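Local coordinates for protein aminotransferase, class I (Staphylococcus aureus, PDB 2O1B) that probably transfers amino groups between amino acids and 2-oxo acids, as a class I aminotransferase of the aspartate type that carries pyridoxal-5'-phosphate, at residues Ser23-Asp31 and Leu147-Gly155; Leu160-Trp171 and Ile185-Ser196. All blocks are in the same frame, centred on the assembly; numbering follows the deposited sequence.

Interaction 1 (Ser23-Asp31 and Leu147-Gly155)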
loop_
_atom_site.group_PDB
_atom_site.type_symbol
_atom_site.label_atom_id
_atom_site.label_comp_id
_atom_site.label_asym_id
_atom_site.label_seq_id
_atom_site.Cartn_x
_atom_site.Cartn_y
_atom_site.Cartn_z
ATOM N N SER A 23 9.204 -16.436 -4.939
ATOM C CA SER A 23 9.372 -16.985 -3.592
ATOM C C SER A 23 8.363 -18.097 -3.332
ATOM O O SER A 23 7.253 -18.067 -3.868
ATOM C CB SER A 23 9.192 -15.891 -2.545
ATOM O OG SER A 23 7.835 -15.516 -2.457
ATOM N N ASN A 24 8.750 -19.065 -2.504
ATOM C CA ASN A 24 7.853 -20.156 -2.111
ATOM C C ASN A 24 6.541 -19.628 -1.543
ATOM O O ASN A 24 5.463 -20.091 -1.916
ATOM C CB ASN A 24 8.533 -21.093 -1.099
ATOM C CG ASN A 24 9.568 -22.009 -1.743
ATOM O OD1 ASN A 24 9.779 -21.979 -2.959
ATOM N ND2 ASN A 24 10.215 -22.834 -0.924
ATOM N N LYS A 25 6.652 -18.640 -0.660
ATOM C CA LYS A 25 5.513 -18.032 0.027
ATOM C C LYS A 25 4.466 -17.502 -0.950
ATOM O O LYS A 25 3.267 -17.685 -0.750
ATOM C CB LYS A 25 6.016 -16.882 0.908
ATOM C CG LYS A 25 5.165 -16.559 2.116
ATOM C CD LYS A 25 5.695 -15.307 2.790
ATOM C CE LYS A 25 5.843 -15.502 4.288
ATOM N NZ LYS A 25 7.034 -16.323 4.648
ATOM N N LEU A 26 4.933 -16.850 -2.009
ATOM C CA LEU A 26 4.052 -16.194 -2.960
ATOM C C LEU A 26 3.475 -17.223 -3.922
ATOM O O LEU A 26 2.322 -17.115 -4.341
ATOM C CB LEU A 26 4.816 -15.101 -3.702
ATOM C CG LEU A 26 4.051 -13.954 -4.364
ATOM C CD1 LEU A 26 3.076 -13.284 -3.402
ATOM C CD2 LEU A 26 5.046 -12.947 -4.928
ATOM N N ALA A 27 4.285 -18.233 -4.231
ATOM C CA ALA A 27 3.892 -19.348 -5.087
ATOM C C ALA A 27 2.683 -20.098 -4.534
ATOM O O ALA A 27 1.848 -20.602 -5.296
ATOM C CB ALA A 27 5.064 -20.307 -5.261
ATOM N N ASN A 28 2.600 -20.181 -3.209
ATOM C CA ASN A 28 1.477 -20.839 -2.539
ATOM C C ASN A 28 0.136 -20.171 -2.813
ATOM O O ASN A 28 -0.892 -20.841 -2.818
ATOM C CB ASN A 28 1.706 -20.906 -1.029
ATOM C CG ASN A 28 2.303 -22.223 -0.589
ATOM O OD1 ASN A 28 3.453 -22.537 -0.899
ATOM N ND2 ASN A 28 1.520 -23.007 0.142
ATOM N N ILE A 29 0.157 -18.863 -3.066
ATOM C CA ILE A 29 -1.074 -18.067 -3.094
ATOM C C ILE A 29 -1.879 -18.211 -4.391
ATOM O O ILE A 29 -1.405 -17.827 -5.458
ATOM C CB ILE A 29 -0.814 -16.577 -2.749
ATOM C CG1 ILE A 29 -0.027 -16.482 -1.433
ATOM C CG2 ILE A 29 -2.142 -15.826 -2.645
ATOM C CD1 ILE A 29 0.464 -15.084 -1.074
ATOM N N PRO A 30 -3.110 -18.759 -4.292
ATOM C CA PRO A 30 -3.962 -18.891 -5.472
ATOM C C PRO A 30 -4.190 -17.532 -6.086
ATOM O O PRO A 30 -4.340 -16.553 -5.363
ATOM C CB PRO A 30 -5.282 -19.457 -4.915
ATOM C CG PRO A 30 -5.216 -19.274 -3.441
ATOM C CD PRO A 30 -3.760 -19.287 -3.080
ATOM N N ASP A 31 -4.186 -17.466 -7.413
ATOM C CA ASP A 31 -4.370 -16.191 -8.093
ATOM C C ASP A 31 -5.637 -15.495 -7.624
ATOM O O ASP A 31 -6.624 -16.145 -7.291
ATOM C CB ASP A 31 -4.398 -16.379 -9.613
ATOM C CG ASP A 31 -3.004 -16.499 -10.216
ATOM O OD1 ASP A 31 -2.005 -16.491 -9.459
ATOM O OD2 ASP A 31 -2.907 -16.600 -11.457
ATOM N N LEU A 147 -7.423 -15.070 2.593
ATOM C CA LEU A 147 -6.559 -16.252 2.527
ATOM C C LEU A 147 -5.109 -15.851 2.264
ATOM O O LEU A 147 -4.188 -16.394 2.878
ATOM C CB LEU A 147 -7.047 -17.204 1.427
ATOM C CG LEU A 147 -6.849 -18.724 1.452
ATOM C CD1 LEU A 147 -6.803 -19.274 0.034
ATOM C CD2 LEU A 147 -5.653 -19.199 2.239
ATOM N N ALA A 148 -4.918 -14.917 1.338
ATOM C CA ALA A 148 -3.589 -14.426 0.981
ATOM C C ALA A 148 -2.831 -13.881 2.195
ATOM O O ALA A 148 -1.651 -14.207 2.393
ATOM C CB ALA A 148 -3.690 -13.348 -0.109
ATOM N N GLY A 149 -3.513 -13.051 2.988
ATOM C CA GLY A 149 -2.954 -12.495 4.227
ATOM C C GLY A 149 -2.465 -13.577 5.180
ATOM O O GLY A 149 -1.325 -13.531 5.660
ATOM N N VAL A 150 -3.317 -14.560 5.452
ATOM C CA VAL A 150 -2.932 -15.679 6.326
ATOM C C VAL A 150 -1.668 -16.375 5.794
ATOM O O VAL A 150 -0.708 -16.602 6.546
ATOM C CB VAL A 150 -4.082 -16.693 6.513
ATOM C CG1 VAL A 150 -3.676 -17.767 7.491
ATOM C CG2 VAL A 150 -5.352 -15.987 7.001
ATOM N N LEU A 151 -1.659 -16.684 4.495
ATOM C CA LEU A 151 -0.536 -17.384 3.858
ATOM C C LEU A 151 0.727 -16.540 3.832
ATOM O O LEU A 151 1.834 -17.070 3.937
ATOM C CB LEU A 151 -0.891 -17.840 2.430
ATOM C CG LEU A 151 -1.960 -18.917 2.269
ATOM C CD1 LEU A 151 -2.208 -19.226 0.805
ATOM C CD2 LEU A 151 -1.564 -20.219 3.008
ATOM N N LEU A 152 0.560 -15.229 3.682
ATOM C CA LEU A 152 1.704 -14.316 3.686
ATOM C C LEU A 152 2.377 -14.262 5.052
ATOM O O LEU A 152 3.538 -13.877 5.148
ATOM C CB LEU A 152 1.291 -12.905 3.249
ATOM C CG LEU A 152 1.131 -12.719 1.733
ATOM C CD1 LEU A 152 0.380 -11.407 1.399
ATOM C CD2 LEU A 152 2.487 -12.789 1.026
ATOM N N ALA A 153 1.632 -14.640 6.091
ATOM C CA ALA A 153 2.139 -14.697 7.465
ATOM C C ALA A 153 2.460 -16.120 7.942
ATOM O O ALA A 153 2.650 -16.346 9.138
ATOM C CB ALA A 153 1.132 -14.046 8.408
ATOM N N ASP A 154 2.519 -17.071 7.009
ATOM C CA ASP A 154 2.762 -18.497 7.305
ATOM C C ASP A 154 1.755 -19.100 8.291
ATOM O O ASP A 154 2.064 -20.064 9.004
ATOM C CB ASP A 154 4.195 -18.734 7.799
ATOM C CG ASP A 154 5.242 -18.434 6.738
ATOM O OD1 ASP A 154 5.864 -17.352 6.812
ATOM O OD2 ASP A 154 5.441 -19.279 5.832
ATOM N N GLY A 155 0.552 -18.539 8.334
ATOM C CA GLY A 155 -0.497 -19.073 9.181
ATOM C C GLY A 155 -1.192 -20.234 8.506
ATOM O O GLY A 155 -0.945 -20.513 7.329
#

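Interaction 2 (Leu160-Trp171 and Ile185-Ser196). With PLP (pyridoxal-5'-phosphate), chain B.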
loop_
_atom_site.group_PDB
_atom_site.type_symbol
_atom_site.label_atom_id
_atom_site.label_comp_id
_atom_site.label_asym_id
_atom_site.label_seq_id
_atom_site.Cartn_x
_atom_site.Cartn_y
_atom_site.Cartn_z
ATOM N N LEU A 160 -14.360 -21.424 8.613
ATOM C CA LEU A 160 -15.460 -21.260 9.551
ATOM C C LEU A 160 -16.732 -21.566 8.758
ATOM O O LEU A 160 -17.189 -20.752 7.956
ATOM C CB LEU A 160 -15.492 -19.824 10.110
ATOM C CG LEU A 160 -16.648 -19.413 11.049
ATOM C CD1 LEU A 160 -16.659 -20.235 12.345
ATOM C CD2 LEU A 160 -16.616 -17.916 11.355
ATOM N N ASN A 161 -17.290 -22.749 8.996
ATOM C CA ASN A 161 -18.401 -23.225 8.185
ATOM C C ASN A 161 -19.740 -22.563 8.527
ATOM O O ASN A 161 -20.312 -22.739 9.613
ATOM C CB ASN A 161 -18.468 -24.758 8.182
ATOM C CG ASN A 161 -17.259 -25.392 7.498
ATOM O OD1 ASN A 161 -16.819 -24.944 6.432
ATOM N ND2 ASN A 161 -16.716 -26.436 8.112
ATOM N N LEU A 162 -20.222 -21.765 7.579
ATOM C CA LEU A 162 -21.476 -21.039 7.741
ATOM C C LEU A 162 -22.545 -21.661 6.846
ATOM O O LEU A 162 -22.282 -22.003 5.693
ATOM C CB LEU A 162 -21.286 -19.556 7.413
ATOM C CG LEU A 162 -20.082 -18.849 8.054
ATOM C CD1 LEU A 162 -19.958 -17.427 7.531
ATOM C CD2 LEU A 162 -20.179 -18.841 9.565
ATOM N N GLU A 163 -23.747 -21.803 7.386
ATOM C CA GLU A 163 -24.825 -22.500 6.690
ATOM C C GLU A 163 -26.023 -21.600 6.440
ATOM O O GLU A 163 -26.339 -20.743 7.273
ATOM C CB GLU A 163 -25.248 -23.738 7.477
ATOM C CG GLU A 163 -24.142 -24.764 7.585
ATOM C CD GLU A 163 -24.568 -26.035 8.259
ATOM O OE1 GLU A 163 -25.510 -26.008 9.087
ATOM O OE2 GLU A 163 -23.940 -27.076 7.968
ATOM N N PRO A 164 -26.708 -21.800 5.297
ATOM C CA PRO A 164 -27.902 -21.010 4.995
ATOM C C PRO A 164 -29.055 -21.426 5.911
ATOM O O PRO A 164 -29.006 -22.521 6.481
ATOM C CB PRO A 164 -28.206 -21.382 3.536
ATOM C CG PRO A 164 -27.645 -22.738 3.372
ATOM C CD PRO A 164 -26.420 -22.786 4.234
ATOM N N PRO A 165 -30.095 -20.588 6.039
ATOM C CA PRO A 165 -30.310 -19.323 5.360
ATOM C C PRO A 165 -29.549 -18.134 5.952
ATOM O O PRO A 165 -29.468 -17.081 5.313
ATOM C CB PRO A 165 -31.819 -19.085 5.529
ATOM C CG PRO A 165 -32.363 -20.263 6.245
ATOM C CD PRO A 165 -31.222 -20.909 6.929
ATOM N N HIS A 166 -29.002 -18.286 7.153
ATOM C CA HIS A 166 -28.572 -17.112 7.912
ATOM C C HIS A 166 -27.055 -16.941 8.052
ATOM O O HIS A 166 -26.591 -15.848 8.389
ATOM C CB HIS A 166 -29.299 -17.056 9.264
ATOM C CG HIS A 166 -30.791 -16.958 9.136
ATOM N ND1 HIS A 166 -31.418 -15.836 8.635
ATOM C CD2 HIS A 166 -31.777 -17.836 9.432
ATOM C CE1 HIS A 166 -32.726 -16.024 8.633
ATOM N NE2 HIS A 166 -32.972 -17.229 9.115
ATOM N N TYR A 167 -26.298 -18.001 7.774
ATOM C CA TYR A 167 -24.830 -17.943 7.731
ATOM C C TYR A 167 -24.184 -17.281 8.959
ATOM O O TYR A 167 -23.323 -16.397 8.834
ATOM C CB TYR A 167 -24.354 -17.258 6.436
ATOM C CG TYR A 167 -24.632 -18.059 5.190
ATOM C CD1 TYR A 167 -25.680 -17.715 4.331
ATOM C CD2 TYR A 167 -23.852 -19.180 4.873
ATOM C CE1 TYR A 167 -25.935 -18.456 3.175
ATOM C CE2 TYR A 167 -24.095 -19.920 3.728
ATOM C CZ TYR A 167 -25.138 -19.552 2.881
ATOM O OH TYR A 167 -25.369 -20.305 1.754
ATOM N N LEU A 168 -24.616 -17.703 10.147
ATOM C CA LEU A 168 -24.054 -17.204 11.395
ATOM C C LEU A 168 -23.116 -18.271 11.983
ATOM O O LEU A 168 -23.331 -19.466 11.756
ATOM C CB LEU A 168 -25.182 -16.869 12.374
ATOM C CG LEU A 168 -26.127 -15.700 12.067
ATOM C CD1 LEU A 168 -27.094 -15.504 13.244
ATOM C CD2 LEU A 168 -25.366 -14.398 11.752
ATOM N N PRO A 169 -22.076 -17.853 12.735
ATOM C CA PRO A 169 -21.152 -18.860 13.249
ATOM C C PRO A 169 -21.828 -19.770 14.259
ATOM O O PRO A 169 -22.728 -19.334 14.985
ATOM C CB PRO A 169 -20.073 -18.027 13.955
ATOM C CG PRO A 169 -20.243 -16.628 13.434
ATOM C CD PRO A 169 -21.697 -16.500 13.167
ATOM N N ASP A 170 -21.409 -21.030 14.292
ATOM C CA ASP A 170 -21.840 -21.933 15.343
ATOM C C ASP A 170 -20.594 -22.459 16.033
ATOM O O ASP A 170 -19.980 -23.443 15.593
ATOM C CB ASP A 170 -22.691 -23.087 14.805
ATOM C CG ASP A 170 -23.284 -23.946 15.927
ATOM O OD1 ASP A 170 -24.198 -24.745 15.655
ATOM O OD2 ASP A 170 -22.853 -23.820 17.090
ATOM N N TRP A 171 -20.232 -21.782 17.118
ATOM C CA TRP A 171 -18.978 -22.022 17.800
ATOM C C TRP A 171 -18.902 -23.424 18.398
ATOM O O TRP A 171 -17.815 -23.993 18.522
ATOM C CB TRP A 171 -18.735 -20.941 18.859
ATOM C CG TRP A 171 -18.832 -19.535 18.317
ATOM C CD1 TRP A 171 -19.774 -18.602 18.640
ATOM C CD2 TRP A 171 -17.964 -18.912 17.359
ATOM N NE1 TRP A 171 -19.546 -17.435 17.948
ATOM C CE2 TRP A 171 -18.445 -17.599 17.152
ATOM C CE3 TRP A 171 -16.829 -19.333 16.656
ATOM C CZ2 TRP A 171 -17.822 -16.701 16.277
ATOM C CZ3 TRP A 171 -16.219 -18.447 15.783
ATOM C CH2 TRP A 171 -16.719 -17.142 15.598
ATOM N N ILE A 185 -9.573 -14.717 13.856
ATOM C CA ILE A 185 -10.836 -15.033 13.198
ATOM C C ILE A 185 -11.332 -13.838 12.392
ATOM O O ILE A 185 -11.459 -12.736 12.916
ATOM C CB ILE A 185 -11.923 -15.413 14.226
ATOM C CG1 ILE A 185 -11.464 -16.610 15.064
ATOM C CG2 ILE A 185 -13.253 -15.725 13.527
ATOM C CD1 ILE A 185 -12.454 -17.027 16.111
ATOM N N TYR A 186 -11.615 -14.059 11.113
ATOM C CA TYR A 186 -12.288 -13.033 10.322
ATOM C C TYR A 186 -13.786 -13.229 10.379
ATOM O O TYR A 186 -14.285 -14.361 10.286
ATOM C CB TYR A 186 -11.832 -13.062 8.870
ATOM C CG TYR A 186 -10.476 -12.476 8.652
ATOM C CD1 TYR A 186 -9.335 -13.145 9.068
ATOM C CD2 TYR A 186 -10.323 -11.243 8.022
ATOM C CE1 TYR A 186 -8.073 -12.605 8.866
ATOM C CE2 TYR A 186 -9.062 -10.704 7.806
ATOM C CZ TYR A 186 -7.945 -11.387 8.232
ATOM O OH TYR A 186 -6.685 -10.853 8.018
ATOM N N LEU A 187 -14.498 -12.118 10.536
ATOM C CA LEU A 187 -15.944 -12.119 10.448
ATOM C C LEU A 187 -16.315 -11.006 9.487
ATOM O O LEU A 187 -15.582 -10.033 9.364
ATOM C CB LEU A 187 -16.583 -11.900 11.826
ATOM C CG LEU A 187 -16.400 -13.049 12.842
ATOM C CD1 LEU A 187 -17.004 -12.713 14.186
ATOM C CD2 LEU A 187 -16.976 -14.377 12.310
ATOM N N THR A 188 -17.441 -11.169 8.804
ATOM C CA THR A 188 -17.875 -10.237 7.768
ATOM C C THR A 188 -19.396 -10.181 7.760
ATOM O O THR A 188 -20.043 -11.110 7.277
ATOM C CB THR A 188 -17.409 -10.714 6.362
ATOM O OG1 THR A 188 -16.094 -11.287 6.441
ATOM C CG2 THR A 188 -17.423 -9.571 5.363
ATOM N N TYR A 189 -19.949 -9.105 8.317
ATOM C CA TYR A 189 -21.381 -8.832 8.322
ATOM C C TYR A 189 -21.636 -7.346 8.053
ATOM O O TYR A 189 -21.207 -6.488 8.821
ATOM C CB TYR A 189 -22.051 -9.293 9.630
ATOM C CG TYR A 189 -21.903 -10.785 9.810
ATOM C CD1 TYR A 189 -20.882 -11.312 10.596
ATOM C CD2 TYR A 189 -22.739 -11.671 9.124
ATOM C CE1 TYR A 189 -20.719 -12.698 10.732
ATOM C CE2 TYR A 189 -22.579 -13.039 9.234
ATOM C CZ TYR A 189 -21.574 -13.547 10.042
ATOM O OH TYR A 189 -21.432 -14.902 10.150
ATOM N N PRO A 190 -22.331 -7.040 6.953
ATOM C CA PRO A 190 -22.884 -7.977 5.971
ATOM C C PRO A 190 -21.846 -8.850 5.264
ATOM O O PRO A 190 -20.779 -8.351 4.869
ATOM C CB PRO A 190 -23.572 -7.051 4.962
ATOM C CG PRO A 190 -23.846 -5.812 5.714
ATOM C CD PRO A 190 -22.665 -5.644 6.616
ATOM N N ASN A 191 -22.157 -10.145 5.115
ATOM C CA ASN A 191 -21.229 -11.095 4.485
ATOM C C ASN A 191 -21.155 -10.954 2.963
ATOM O O ASN A 191 -22.169 -10.809 2.284
ATOM C CB ASN A 191 -21.572 -12.549 4.845
ATOM C CG ASN A 191 -20.444 -13.534 4.492
ATOM O OD1 ASN A 191 -20.695 -14.721 4.267
ATOM N ND2 ASN A 191 -19.203 -13.051 4.473
ATOM N N ASN A 192 -19.935 -10.987 2.450
ATOM C CA ASN A 192 -19.699 -11.118 1.030
ATOM C C ASN A 192 -19.184 -12.546 0.857
ATOM O O ASN A 192 -18.060 -12.836 1.271
ATOM C CB ASN A 192 -18.669 -10.078 0.586
ATOM C CG ASN A 192 -18.463 -10.040 -0.935
ATOM O OD1 ASN A 192 -18.891 -10.932 -1.666
ATOM N ND2 ASN A 192 -17.789 -8.985 -1.412
ATOM N N PRO A 193 -19.940 -13.418 0.160
ATOM C CA PRO A 193 -20.994 -13.162 -0.828
ATOM C C PRO A 193 -22.481 -13.324 -0.444
ATOM O O PRO A 193 -23.353 -13.025 -1.285
ATOM C CB PRO A 193 -20.676 -14.219 -1.866
ATOM C CG PRO A 193 -20.288 -15.457 -0.957
ATOM C CD PRO A 193 -19.685 -14.868 0.299
ATOM N N THR A 194 -22.773 -13.794 0.774
ATOM C CA THR A 194 -24.122 -14.287 1.111
ATOM C C THR A 194 -25.124 -13.190 1.502
ATOM O O THR A 194 -26.329 -13.434 1.503
ATOM C CB THR A 194 -24.095 -15.338 2.237
ATOM O OG1 THR A 194 -23.824 -14.683 3.481
ATOM C CG2 THR A 194 -23.048 -16.423 1.971
ATOM N N GLY A 195 -24.628 -12.000 1.840
ATOM C CA GLY A 195 -25.487 -10.862 2.225
ATOM C C GLY A 195 -26.081 -10.955 3.631
ATOM O O GLY A 195 -26.962 -10.161 4.002
ATOM N N SER A 196 -25.585 -11.933 4.397
ATOM C CA SER A 196 -26.037 -12.219 5.747
ATOM C C SER A 196 -25.637 -11.078 6.666
ATOM O O SER A 196 -24.581 -10.478 6.480
ATOM C CB SER A 196 -25.374 -13.501 6.248
ATOM O OG SER A 196 -25.557 -14.582 5.335
HETATM N N1 PLP B . -14.005 -6.696 2.293
HETATM C C2 PLP B . -15.211 -6.943 1.663
HETATM C C2A PLP B . -16.193 -7.888 2.299
HETATM C C3 PLP B . -15.493 -6.274 0.470
HETATM O O3 PLP B . -16.672 -6.481 -0.188
HETATM C C4 PLP B . -14.561 -5.382 -0.075
HETATM C C4A PLP B . -15.081 -4.311 -0.989
HETATM C C5 PLP B . -13.339 -5.157 0.565
HETATM C C6 PLP B . -13.067 -5.827 1.757
HETATM C C5A PLP B . -12.295 -4.214 -0.019
HETATM O O4P PLP B . -12.644 -2.851 0.131
HETATM P P PLP B . -11.599 -1.682 -0.260
HETATM O O1P PLP B . -12.063 -1.008 -1.541
HETATM O O2P PLP B . -10.252 -2.329 -0.444
HETATM O O3P PLP B . -11.597 -0.692 0.870
HETATM O O HOH W 1 -28.337 -14.676 5.196
#

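Interaction 1 (Ser23-Asp31 and Leu147-Gly155)
K25 reaches from the short helix 24-27 across the end of helix 146-152 and closes a salt bridge with D154, NZ to OD1 at 2.7 Å. The ammonium meets OD1 on its syn side, 19° out of the carboxylate plane, and the two side chains cross at about a right angle. With CG anti to the backbone N (chi1 -153°), the lysine chain runs toward helix 146-152 and lays CE against L152 O. D154 is the C-prime residue of the Schellman motif that ends the helix, with G155 N bonded to V150 O and D154 N to L151 O.

Away from the charged pair, along helix 146-152, the packing is apolar. I29 spreads its branches over the helix, CD1 on L152 CD2 at 3.7 Å and CG2 on A148 CB at 3.9 Å, while the I29 and L151 side chains slide past each other in opposite directions, CG1 against CD1. P30 turns its ring across L147, CG to CD1 at 3.8 Å.

The second subunit binds the same N-terminal segment: its K277 takes I29 O and pairs with D31. A partly exposed salt bridge beside a buried I29-A148-L152 patch thus fastens the N-terminal arm to its own subunit at the dimer interface.

Interaction 2 (Leu160-Trp171 and Ile185-Ser196)
Y189 and Y167 bury the most surface here, and each is gripped by the opposite segment. Y189 OH donates to the backbone O of Y167 at 2.7 Å, in the carbonyl plane and on a lone pair, with a C=O...O angle of 145°. That O lies at the edge of the Y189 ring, in its plane. L162 CD1 and P169 CD lie near the tyrosine hydroxyl, P169 CD 3.4 Å from Y189 OH, and L168 CD2 lies against CE2.

Both faces of the Y167 ring are covered. T194 CG2 stands over its centre in a CH-pi contact, 3.6 Å from the centroid and 8° off the normal; backbone atoms of E163 and P164 cover the other face toward the rim. W340 takes the tyrosine's hydroxyl. The threonine methyl is anti to its carbonyl carbon, which puts OG1 between the backbone N and that carbon, where it shares a short hydrogen bond with S196 OG, either hydroxyl being a possible donor. S196 OG lies at the edge of the Y167 ring, 3.1 Å from Y167 CB, and a water links it to P165 O.

Nearer the sheet, L187 CD2 meets L160 CD2 at 3.7 Å, and W171 sets CZ3 against I185 CD1.

From this packed base the 188-194 loop turns to the cofactor. N192 ND2 donates to O3 of pyridoxal-5'-phosphate at 3.0 Å, while R379 holds N192 OD1, and T188 CG2 touches the C2A methyl. Cis peptides precede P190 and P193. This is the asparagine-bearing loop after a central strand of the fold-type I aminotransferase sheet, which binds O3 of the cofactor.

Overall arrangement
Interaction 1 closes before interaction 2 opens: helix 146-152 ends in the first, and strand 156-161 follows directly and leads into the second. Their centres are 23 Å apart and their nearest atoms about 5 Å, without touching. Strand 156-161 is an outermost strand of the seven-stranded mixed sheet within this chain; strand 135-140 separates it from strand 182-187, so interaction 2 spans that edge of the sheet and its loops. Interaction 1 instead lies where the N-terminal arm meets the second subunit. The helix-strand unit 146-161 thus runs from the dimer interface to the segment that backs the loop bearing T188 and N192 of the cofactor pocket, to which the second subunit also contributes Y81.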